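Local structure of decapping nuclease RAI1 (Candida albicans, 5BUD) at residues Lys83-Tyr88 / Lys94-Asp99; Lys247-Ile252 / Val259-Lys264; Phe266-Gln271 / Ile280-Arg285. The protein removes NAD and other non-canonical or incomplete caps from RNA 5' ends by hydrolysis, using divalent metal ions, and binds and stimulates the exoribonuclease RAT1. All coordinates share one frame; numbering follows the deposited sequence.

Contact 1: Lys83-Tyr88 / Lys94-Asp99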
# COMPACT_ATOMS: atom_id res chain seq x y z
N LYS A 83 2.87 16.47 8.29
CA LYS A 83 2.66 17.86 7.86
C LYS A 83 1.26 17.99 7.30
O LYS A 83 0.55 18.99 7.56
CB LYS A 83 3.72 18.28 6.86
CG LYS A 83 3.51 19.66 6.27
CD LYS A 83 4.77 20.51 6.32
CE LYS A 83 4.55 21.90 5.72
NZ LYS A 83 5.06 21.92 4.34
N ALA A 84 0.86 16.97 6.53
CA ALA A 84 -0.50 16.87 6.02
C ALA A 84 -1.48 16.78 7.17
O ALA A 84 -2.50 17.46 7.16
CB ALA A 84 -0.64 15.66 5.10
N ILE A 85 -1.18 15.94 8.16
CA ILE A 85 -2.03 15.81 9.37
C ILE A 85 -2.18 17.15 10.15
O ILE A 85 -3.28 17.50 10.57
CB ILE A 85 -1.52 14.68 10.29
CG1 ILE A 85 -1.87 13.30 9.68
CG2 ILE A 85 -2.11 14.78 11.68
CD1 ILE A 85 -1.27 12.09 10.38
N ILE A 86 -1.08 17.90 10.32
CA ILE A 86 -1.15 19.22 11.01
C ILE A 86 -2.09 20.17 10.25
O ILE A 86 -2.96 20.79 10.84
CB ILE A 86 0.26 19.88 11.14
CG1 ILE A 86 1.15 19.05 12.07
CG2 ILE A 86 0.13 21.32 11.67
CD1 ILE A 86 2.64 19.29 11.87
N LYS A 87 -1.96 20.24 8.93
CA LYS A 87 -2.88 21.03 8.11
C LYS A 87 -4.34 20.67 8.33
O LYS A 87 -5.19 21.57 8.54
CB LYS A 87 -2.53 20.89 6.64
CG LYS A 87 -3.30 21.83 5.74
CD LYS A 87 -2.68 21.89 4.35
CE LYS A 87 -3.49 22.78 3.41
NZ LYS A 87 -4.89 22.29 3.32
N TYR A 88 -4.65 19.37 8.30
CA TYR A 88 -6.03 18.91 8.47
C TYR A 88 -6.52 19.20 9.86
O TYR A 88 -7.62 19.70 10.04
CB TYR A 88 -6.13 17.39 8.19
CG TYR A 88 -7.53 16.79 8.38
CD1 TYR A 88 -8.56 17.06 7.48
CD2 TYR A 88 -7.79 15.93 9.44
CE1 TYR A 88 -9.83 16.51 7.65
CE2 TYR A 88 -9.05 15.37 9.62
CZ TYR A 88 -10.06 15.66 8.73
OH TYR A 88 -11.29 15.09 8.93
N LYS A 94 -8.79 20.25 16.03
CA LYS A 94 -8.86 19.04 16.83
C LYS A 94 -7.99 17.93 16.21
O LYS A 94 -7.88 17.84 14.99
CB LYS A 94 -10.32 18.61 16.86
CG LYS A 94 -10.66 17.52 17.86
CD LYS A 94 -11.85 16.70 17.39
CE LYS A 94 -13.04 17.56 17.01
NZ LYS A 94 -14.01 16.79 16.19
N LYS A 95 -7.39 17.09 17.05
CA LYS A 95 -6.63 15.94 16.55
C LYS A 95 -7.56 14.87 15.94
O LYS A 95 -8.72 14.74 16.33
CB LYS A 95 -5.75 15.34 17.65
CG LYS A 95 -6.50 14.49 18.65
CD LYS A 95 -5.61 13.42 19.28
CE LYS A 95 -5.31 13.68 20.73
NZ LYS A 95 -4.75 12.46 21.37
N ILE A 96 -7.03 14.09 15.00
CA ILE A 96 -7.80 12.98 14.41
C ILE A 96 -7.97 11.92 15.48
O ILE A 96 -7.04 11.63 16.23
CB ILE A 96 -7.03 12.35 13.23
CG1 ILE A 96 -6.94 13.32 12.05
CG2 ILE A 96 -7.70 11.05 12.78
CD1 ILE A 96 -5.83 13.00 11.07
N SER A 97 -9.12 11.29 15.54
CA SER A 97 -9.30 10.30 16.58
C SER A 97 -8.93 8.94 16.02
O SER A 97 -9.49 8.49 15.02
CB SER A 97 -10.72 10.32 17.13
OG SER A 97 -11.60 9.70 16.24
N SER A 98 -7.99 8.28 16.68
CA SER A 98 -7.54 6.96 16.23
C SER A 98 -6.64 6.39 17.29
O SER A 98 -6.09 7.13 18.14
CB SER A 98 -6.75 7.09 14.91
OG SER A 98 -6.28 5.85 14.41
N ASP A 99 -6.47 5.07 17.23
CA ASP A 99 -5.50 4.38 18.08
C ASP A 99 -4.14 4.24 17.43
O ASP A 99 -3.09 4.33 18.09
CB ASP A 99 -6.05 3.02 18.45
CG ASP A 99 -7.35 3.15 19.22
OD1 ASP A 99 -8.35 2.56 18.82
OD2 ASP A 99 -7.36 3.91 20.22
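I96 lies along one edge of the Y88 ring: its CG1 is 3.8 Å from Y88 CD2 and sits near the plane of the ring, so the aliphatic chain meets aromatic C-H groups rather than the pi face. From the same isoleucine, CD1 reaches on to the methyl branch of I85, one helical turn earlier, where I96 CD1 and I85 CG2 are 4.2 Å apart. Both I85 and Y88 cross I96 at about a right angle. The tyrosine gets there by its first torsion: with CG anti to the backbone N (chi1 178°), the ring end comes closer to I96 than the direction of its CB suggests.

Helix 78-92 is thus met by I96, midway along the irregular chain that leads to strand 100-103. The closest CA pair, I85 and I96, is 8.2 Å apart, a spacing bridged by side chains. One polar link ties the loop back to the helix: I96 N donates to E89 OE2. L23 and V220 cover I96 further, and F24 meets the Y88 ring. With 143 Å² buried and no hydrogen bond between 83-88 and 94-99, the chemistry implies cohesion by apolar packing, well away from the bound RNA.

Contact 2: Lys247-Ile252 / Val259-Lys264. With nucleotides of chain C.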
# COMPACT_ATOMS: atom_id res chain seq x y z
N LYS A 247 -3.08 -3.06 -11.65
CA LYS A 247 -2.03 -4.09 -11.58
C LYS A 247 -1.78 -4.60 -12.97
O LYS A 247 -2.63 -4.47 -13.86
CB LYS A 247 -2.50 -5.29 -10.71
CG LYS A 247 -2.89 -4.96 -9.28
CD LYS A 247 -1.67 -4.70 -8.45
CE LYS A 247 -2.02 -4.45 -7.01
NZ LYS A 247 -0.87 -3.75 -6.37
N THR A 248 -0.62 -5.22 -13.17
CA THR A 248 -0.35 -5.98 -14.37
C THR A 248 0.06 -7.39 -14.00
O THR A 248 0.59 -7.63 -12.92
CB THR A 248 0.73 -5.36 -15.29
OG1 THR A 248 1.99 -5.30 -14.60
CG2 THR A 248 0.33 -3.97 -15.73
N SER A 249 -0.22 -8.34 -14.89
CA SER A 249 0.23 -9.71 -14.75
C SER A 249 0.43 -10.35 -16.10
O SER A 249 -0.11 -9.89 -17.09
CB SER A 249 -0.77 -10.55 -13.98
OG SER A 249 -0.07 -11.56 -13.31
N ARG A 250 1.21 -11.43 -16.14
CA ARG A 250 1.30 -12.21 -17.37
C ARG A 250 -0.02 -12.93 -17.61
O ARG A 250 -0.66 -13.36 -16.67
CB ARG A 250 2.44 -13.23 -17.30
CG ARG A 250 2.75 -13.83 -18.66
CD ARG A 250 3.53 -15.13 -18.57
NE ARG A 250 3.38 -15.92 -19.80
CZ ARG A 250 3.94 -17.11 -20.00
NH1 ARG A 250 4.72 -17.66 -19.07
NH2 ARG A 250 3.74 -17.75 -21.14
N ILE A 251 -0.42 -13.05 -18.86
CA ILE A 251 -1.54 -13.94 -19.23
C ILE A 251 -1.27 -15.34 -18.63
O ILE A 251 -0.13 -15.72 -18.39
CB ILE A 251 -1.81 -14.00 -20.78
CG1 ILE A 251 -0.53 -14.06 -21.62
CG2 ILE A 251 -2.54 -12.77 -21.26
CD1 ILE A 251 0.38 -15.22 -21.30
N ILE A 252 -2.34 -16.07 -18.31
CA ILE A 252 -2.22 -17.32 -17.54
C ILE A 252 -2.30 -18.54 -18.46
O ILE A 252 -3.21 -18.63 -19.27
CB ILE A 252 -3.29 -17.36 -16.43
CG1 ILE A 252 -3.06 -16.20 -15.44
CG2 ILE A 252 -3.24 -18.69 -15.69
CD1 ILE A 252 -4.32 -15.68 -14.80
N VAL A 259 -2.29 -20.66 -9.47
CA VAL A 259 -2.07 -20.48 -8.03
C VAL A 259 -1.26 -19.21 -7.75
O VAL A 259 -1.53 -18.51 -6.78
CB VAL A 259 -1.55 -21.72 -7.22
CG1 VAL A 259 -1.62 -23.01 -8.03
CG2 VAL A 259 -0.17 -21.50 -6.62
N SER A 260 -0.31 -18.90 -8.62
CA SER A 260 0.42 -17.65 -8.49
C SER A 260 -0.51 -16.43 -8.65
O SER A 260 -0.38 -15.44 -7.91
CB SER A 260 1.54 -17.61 -9.53
OG SER A 260 2.30 -16.44 -9.36
N PHE A 261 -1.44 -16.49 -9.59
CA PHE A 261 -2.35 -15.39 -9.80
C PHE A 261 -3.27 -15.26 -8.58
O PHE A 261 -3.52 -14.14 -8.11
CB PHE A 261 -3.17 -15.51 -11.11
CG PHE A 261 -4.16 -14.38 -11.27
CD1 PHE A 261 -3.71 -13.09 -11.60
CD2 PHE A 261 -5.50 -14.56 -11.00
CE1 PHE A 261 -4.61 -12.04 -11.69
CE2 PHE A 261 -6.41 -13.50 -11.08
CZ PHE A 261 -5.96 -12.26 -11.45
N GLU A 262 -3.75 -16.38 -8.03
CA GLU A 262 -4.49 -16.35 -6.76
C GLU A 262 -3.70 -15.64 -5.64
O GLU A 262 -4.27 -14.82 -4.91
CB GLU A 262 -4.89 -17.76 -6.29
CG GLU A 262 -5.67 -17.78 -4.99
CD GLU A 262 -6.51 -19.05 -4.82
OE1 GLU A 262 -6.34 -19.73 -3.81
OE2 GLU A 262 -7.35 -19.34 -5.69
N GLN A 263 -2.42 -15.95 -5.51
CA GLN A 263 -1.57 -15.35 -4.49
C GLN A 263 -1.45 -13.83 -4.67
O GLN A 263 -1.55 -13.08 -3.69
CB GLN A 263 -0.18 -16.00 -4.47
CG GLN A 263 -0.25 -17.47 -4.08
CD GLN A 263 1.04 -18.25 -4.26
OE1 GLN A 263 1.81 -18.06 -5.21
NE2 GLN A 263 1.25 -19.20 -3.36
N LYS A 264 -1.25 -13.37 -5.90
CA LYS A 264 -1.13 -11.93 -6.20
C LYS A 264 -2.43 -11.21 -5.96
O LYS A 264 -2.44 -10.07 -5.46
CB LYS A 264 -0.83 -11.69 -7.68
CG LYS A 264 0.58 -11.95 -8.14
CD LYS A 264 0.59 -11.87 -9.66
CE LYS A 264 1.93 -11.39 -10.18
NZ LYS A 264 2.01 -11.76 -11.60
P U C 2 2.49 -3.84 -11.06
OP1 U C 2 1.66 -3.89 -12.30
OP2 U C 2 1.87 -4.20 -9.77
O5' U C 2 3.78 -4.77 -11.19
C5' U C 2 4.58 -4.85 -12.38
C4' U C 2 5.85 -5.65 -12.11
O4' U C 2 6.62 -5.05 -11.04
C3' U C 2 5.69 -7.09 -11.67
O3' U C 2 5.35 -7.89 -12.79
C2' U C 2 7.07 -7.36 -11.10
O2' U C 2 8.07 -7.46 -12.10
C1' U C 2 7.33 -6.06 -10.34
N1 U C 2 6.89 -6.07 -8.94
C2 U C 2 7.74 -6.66 -8.01
O2 U C 2 8.80 -7.16 -8.31
N3 U C 2 7.28 -6.64 -6.72
C4 U C 2 6.08 -6.11 -6.26
O4 U C 2 5.82 -6.16 -5.06
C5 U C 2 5.27 -5.52 -7.27
C6 U C 2 5.69 -5.51 -8.55
P U C 4 7.19 -13.99 -15.83
OP1 U C 4 8.26 -14.54 -16.70
OP2 U C 4 6.41 -12.82 -16.26
O5' U C 4 6.19 -15.17 -15.47
C5' U C 4 6.70 -16.47 -15.13
C4' U C 4 5.88 -17.52 -15.82
O4' U C 4 5.98 -18.78 -15.11
C3' U C 4 4.39 -17.22 -15.76
O3' U C 4 3.75 -17.99 -16.76
C2' U C 4 4.09 -17.60 -14.31
O2' U C 4 2.73 -17.71 -13.97
C1' U C 4 4.93 -18.88 -14.16
N1 U C 4 5.53 -19.06 -12.83
C2 U C 4 4.77 -18.70 -11.73
O2 U C 4 3.64 -18.25 -11.82
N3 U C 4 5.38 -18.88 -10.52
C4 U C 4 6.65 -19.38 -10.29
O4 U C 4 7.06 -19.48 -9.14
C5 U C 4 7.37 -19.73 -11.48
C6 U C 4 6.80 -19.56 -12.68
OP3 U C 1 1.33 -1.35 -5.73
P U C 1 1.10 -0.88 -7.12
OP1 U C 1 0.41 -1.91 -7.96
OP2 U C 1 0.52 0.51 -7.16
O5' U C 1 2.60 -0.76 -7.67
C5' U C 1 2.86 0.09 -8.80
C4' U C 1 3.98 -0.46 -9.66
O4' U C 1 5.26 -0.18 -9.04
C3' U C 1 4.01 -1.97 -9.91
O3' U C 1 3.08 -2.33 -10.94
C2' U C 1 5.45 -2.14 -10.36
O2' U C 1 5.70 -1.64 -11.66
C1' U C 1 6.18 -1.20 -9.40
N1 U C 1 6.67 -1.85 -8.18
C2 U C 1 7.85 -2.54 -8.28
O2 U C 1 8.49 -2.61 -9.31
N3 U C 1 8.28 -3.13 -7.11
C4 U C 1 7.65 -3.11 -5.89
O4 U C 1 8.16 -3.70 -4.94
C5 U C 1 6.41 -2.39 -5.87
C6 U C 1 5.97 -1.81 -6.99
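S249 and F261 are the closest CA pair, 8.0 Å apart, where the end of strand 243-250 runs beside helix 255-275. The polar link is K264 NZ to S249 OG, a hydrogen bond of 2.7 Å donated by the lysine. K264 is extended beyond CG, which carries its ammonium group from the helix to the strand; the same NZ forms a salt bridge with an RNA phosphate. S249 OG also lies at the edge of the F261 ring, near its plane. Farther along, I252 CD1 packs off-centre against that ring in a CH-pi contact, 4.3 Å from the F261 centroid and 29° off the ring normal.

The strand itself grips the RNA backbone. T248 OG1 donates to OP1 of U2 of chain C over 2.7 Å, and T248 N adds a weak bond to the same oxygen, its N-H...O angle being 130°. K247 NZ gives a 2.7 Å hydrogen bond to OP1 of U1 of chain C and also bonds to E245 and Q271. E245 and L246 bind manganese and K247 comes two residues after E245, the E-x-K signature of the PD-(D/E)XK nuclease fold, on a strand that helix 255-275 follows.

Contact 3: Phe266-Gln271 / Ile280-Arg285. With nucleotides of chain C.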
# COMPACT_ATOMS: atom_id res chain seq x y z
N PHE A 266 -4.78 -12.08 -3.95
CA PHE A 266 -5.03 -11.99 -2.52
C PHE A 266 -4.32 -10.77 -1.94
O PHE A 266 -4.91 -10.03 -1.13
CB PHE A 266 -4.54 -13.27 -1.81
CG PHE A 266 -4.48 -13.15 -0.32
CD1 PHE A 266 -5.64 -12.96 0.42
CD2 PHE A 266 -3.27 -13.17 0.35
CE1 PHE A 266 -5.59 -12.85 1.80
CE2 PHE A 266 -3.21 -13.06 1.74
CZ PHE A 266 -4.38 -12.91 2.46
N LYS A 267 -3.08 -10.58 -2.34
CA LYS A 267 -2.28 -9.42 -1.89
C LYS A 267 -2.95 -8.11 -2.35
O LYS A 267 -3.01 -7.15 -1.60
CB LYS A 267 -0.85 -9.49 -2.41
CG LYS A 267 0.07 -10.50 -1.74
CD LYS A 267 1.34 -10.61 -2.57
CE LYS A 267 2.39 -11.51 -1.95
NZ LYS A 267 2.17 -12.91 -2.39
N ALA A 268 -3.45 -8.10 -3.59
CA ALA A 268 -4.22 -6.95 -4.09
C ALA A 268 -5.48 -6.70 -3.25
O ALA A 268 -5.80 -5.56 -2.88
CB ALA A 268 -4.56 -7.13 -5.56
N TRP A 269 -6.21 -7.78 -2.96
CA TRP A 269 -7.35 -7.68 -2.07
C TRP A 269 -6.91 -7.12 -0.72
O TRP A 269 -7.56 -6.19 -0.19
CB TRP A 269 -8.08 -9.04 -1.90
CG TRP A 269 -9.17 -8.99 -0.88
CD1 TRP A 269 -10.48 -8.59 -1.07
CD2 TRP A 269 -9.07 -9.30 0.51
NE1 TRP A 269 -11.18 -8.66 0.10
CE2 TRP A 269 -10.34 -9.07 1.09
CE3 TRP A 269 -8.02 -9.78 1.32
CZ2 TRP A 269 -10.58 -9.27 2.46
CZ3 TRP A 269 -8.27 -10.00 2.66
CH2 TRP A 269 -9.55 -9.76 3.22
N CYS A 270 -5.82 -7.62 -0.15
CA CYS A 270 -5.39 -7.12 1.17
C CYS A 270 -5.21 -5.59 1.16
O CYS A 270 -5.65 -4.86 2.07
CB CYS A 270 -4.07 -7.77 1.61
SG CYS A 270 -4.24 -9.48 2.21
N GLN A 271 -4.57 -5.13 0.10
CA GLN A 271 -4.19 -3.74 -0.05
C GLN A 271 -5.46 -2.86 -0.23
O GLN A 271 -5.60 -1.80 0.40
CB GLN A 271 -3.16 -3.70 -1.21
CG GLN A 271 -2.94 -2.42 -1.98
CD GLN A 271 -2.03 -2.63 -3.21
OE1 GLN A 271 -1.75 -3.77 -3.61
NE2 GLN A 271 -1.56 -1.53 -3.80
N ILE A 280 -10.32 -3.29 -8.66
CA ILE A 280 -8.97 -3.67 -9.07
C ILE A 280 -8.95 -4.07 -10.53
O ILE A 280 -9.71 -4.97 -10.95
CB ILE A 280 -8.44 -4.87 -8.23
CG1 ILE A 280 -8.59 -4.55 -6.77
CG2 ILE A 280 -7.01 -5.19 -8.62
CD1 ILE A 280 -8.29 -5.68 -5.82
N ILE A 281 -8.11 -3.42 -11.33
CA ILE A 281 -8.07 -3.66 -12.78
C ILE A 281 -6.71 -4.27 -13.09
O ILE A 281 -5.67 -3.68 -12.77
CB ILE A 281 -8.31 -2.36 -13.57
CG1 ILE A 281 -9.71 -1.85 -13.27
CG2 ILE A 281 -8.10 -2.56 -15.06
CD1 ILE A 281 -10.17 -0.65 -14.05
N TYR A 282 -6.73 -5.44 -13.69
CA TYR A 282 -5.52 -6.10 -14.16
C TYR A 282 -5.33 -5.91 -15.65
O TYR A 282 -6.24 -6.13 -16.46
CB TYR A 282 -5.56 -7.61 -13.83
CG TYR A 282 -5.00 -7.92 -12.47
CD1 TYR A 282 -5.78 -7.76 -11.35
CD2 TYR A 282 -3.69 -8.40 -12.31
CE1 TYR A 282 -5.29 -8.06 -10.10
CE2 TYR A 282 -3.20 -8.66 -11.05
CZ TYR A 282 -4.01 -8.48 -9.96
OH TYR A 282 -3.59 -8.75 -8.69
N GLY A 283 -4.14 -5.44 -16.01
CA GLY A 283 -3.69 -5.50 -17.40
C GLY A 283 -2.87 -6.77 -17.58
O GLY A 283 -1.81 -6.90 -16.98
N PHE A 284 -3.41 -7.71 -18.36
CA PHE A 284 -2.72 -8.96 -18.69
C PHE A 284 -1.88 -8.79 -19.95
O PHE A 284 -2.38 -8.35 -20.99
CB PHE A 284 -3.75 -10.10 -18.86
CG PHE A 284 -4.38 -10.52 -17.57
CD1 PHE A 284 -3.65 -11.23 -16.64
CD2 PHE A 284 -5.67 -10.15 -17.25
CE1 PHE A 284 -4.20 -11.60 -15.43
CE2 PHE A 284 -6.23 -10.50 -16.05
CZ PHE A 284 -5.50 -11.22 -15.13
N ARG A 285 -0.60 -9.14 -19.86
CA ARG A 285 0.33 -8.93 -20.96
C ARG A 285 1.04 -10.23 -21.33
O ARG A 285 1.12 -11.16 -20.52
CB ARG A 285 1.33 -7.79 -20.63
CG ARG A 285 2.01 -7.89 -19.26
CD ARG A 285 3.23 -8.77 -19.36
NE ARG A 285 3.82 -9.13 -18.07
CZ ARG A 285 4.62 -10.18 -17.90
NH1 ARG A 285 4.89 -10.97 -18.91
NH2 ARG A 285 5.14 -10.46 -16.71
P U C 4 7.19 -13.99 -15.83
OP1 U C 4 8.26 -14.54 -16.70
OP2 U C 4 6.41 -12.82 -16.26
O5' U C 4 6.19 -15.17 -15.47
C5' U C 4 6.70 -16.47 -15.13
C4' U C 4 5.88 -17.52 -15.82
O4' U C 4 5.98 -18.78 -15.11
C3' U C 4 4.39 -17.22 -15.76
O3' U C 4 3.75 -17.99 -16.76
C2' U C 4 4.09 -17.60 -14.31
O2' U C 4 2.73 -17.71 -13.97
C1' U C 4 4.93 -18.88 -14.16
N1 U C 4 5.53 -19.06 -12.83
C2 U C 4 4.77 -18.70 -11.73
O2 U C 4 3.64 -18.25 -11.82
N3 U C 4 5.38 -18.88 -10.52
C4 U C 4 6.65 -19.38 -10.29
O4 U C 4 7.06 -19.48 -9.14
C5 U C 4 7.37 -19.73 -11.48
C6 U C 4 6.80 -19.56 -12.68
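Helix 266-271 runs roughly antiparallel to strand 280-285, at 146° between their N-to-C directions, and the two axes come within 10.5 Å of each other. A268 and I280 form the closest CA pair, at 7.6 Å. The small A268 side chain faces the strand, where its CB has I280 CD1 at 4.0 Å and the hydroxyl OH of Y282 at 3.7 Å. I280 places CG1 anti to its carbonyl carbon (chi1 -52°), and the CD1 at its end touches the helix backbone too, 3.9 Å from A268 O. Y282 reaches the helix with the far end of its side chain, while its ring meets F261 edge-to-face. All four residues that meet here, W269 included, are buried, and no hydrogen bond links the two segments.

The far end of the strand turns to RNA. R285 NH2 donates to OP2 of U4 of chain C over 2.7 Å, with a nearly straight N-H...O angle of 166° and the oxygen in the guanidinium plane at its edge. On the helix, Q271 NE2 makes a weak hydrogen bond to an RNA phosphate, consistent with the substrate role inferred from relatives. Helix 255-275 packed on strand 279-285 is the second half of the beta-alpha-beta crossover of the PD-(D/E)XK nuclease core.

Along the chain the three contacts follow in series, each closing before the next opens. Contacts 2 and 3 are neighbours, with centres 8 Å apart: both use helix 255-275, and their strands, 243-250 and 279-285, pair in parallel, the backbone of K247 lying within hydrogen-bonding distance of I281 and G283. Together they form one beta-alpha-beta unit whose residues reach several phosphates of the RNA, among them those of U1, U2 and U4, at the metal and substrate site. Contact 1 sits on the other side of the chain's centre, its centre 37 Å from that of contact 2 and 30 Å from that of contact 3; it joins helix 78-92 to its following loop, about 20 Å from the RNA at the nearest atom.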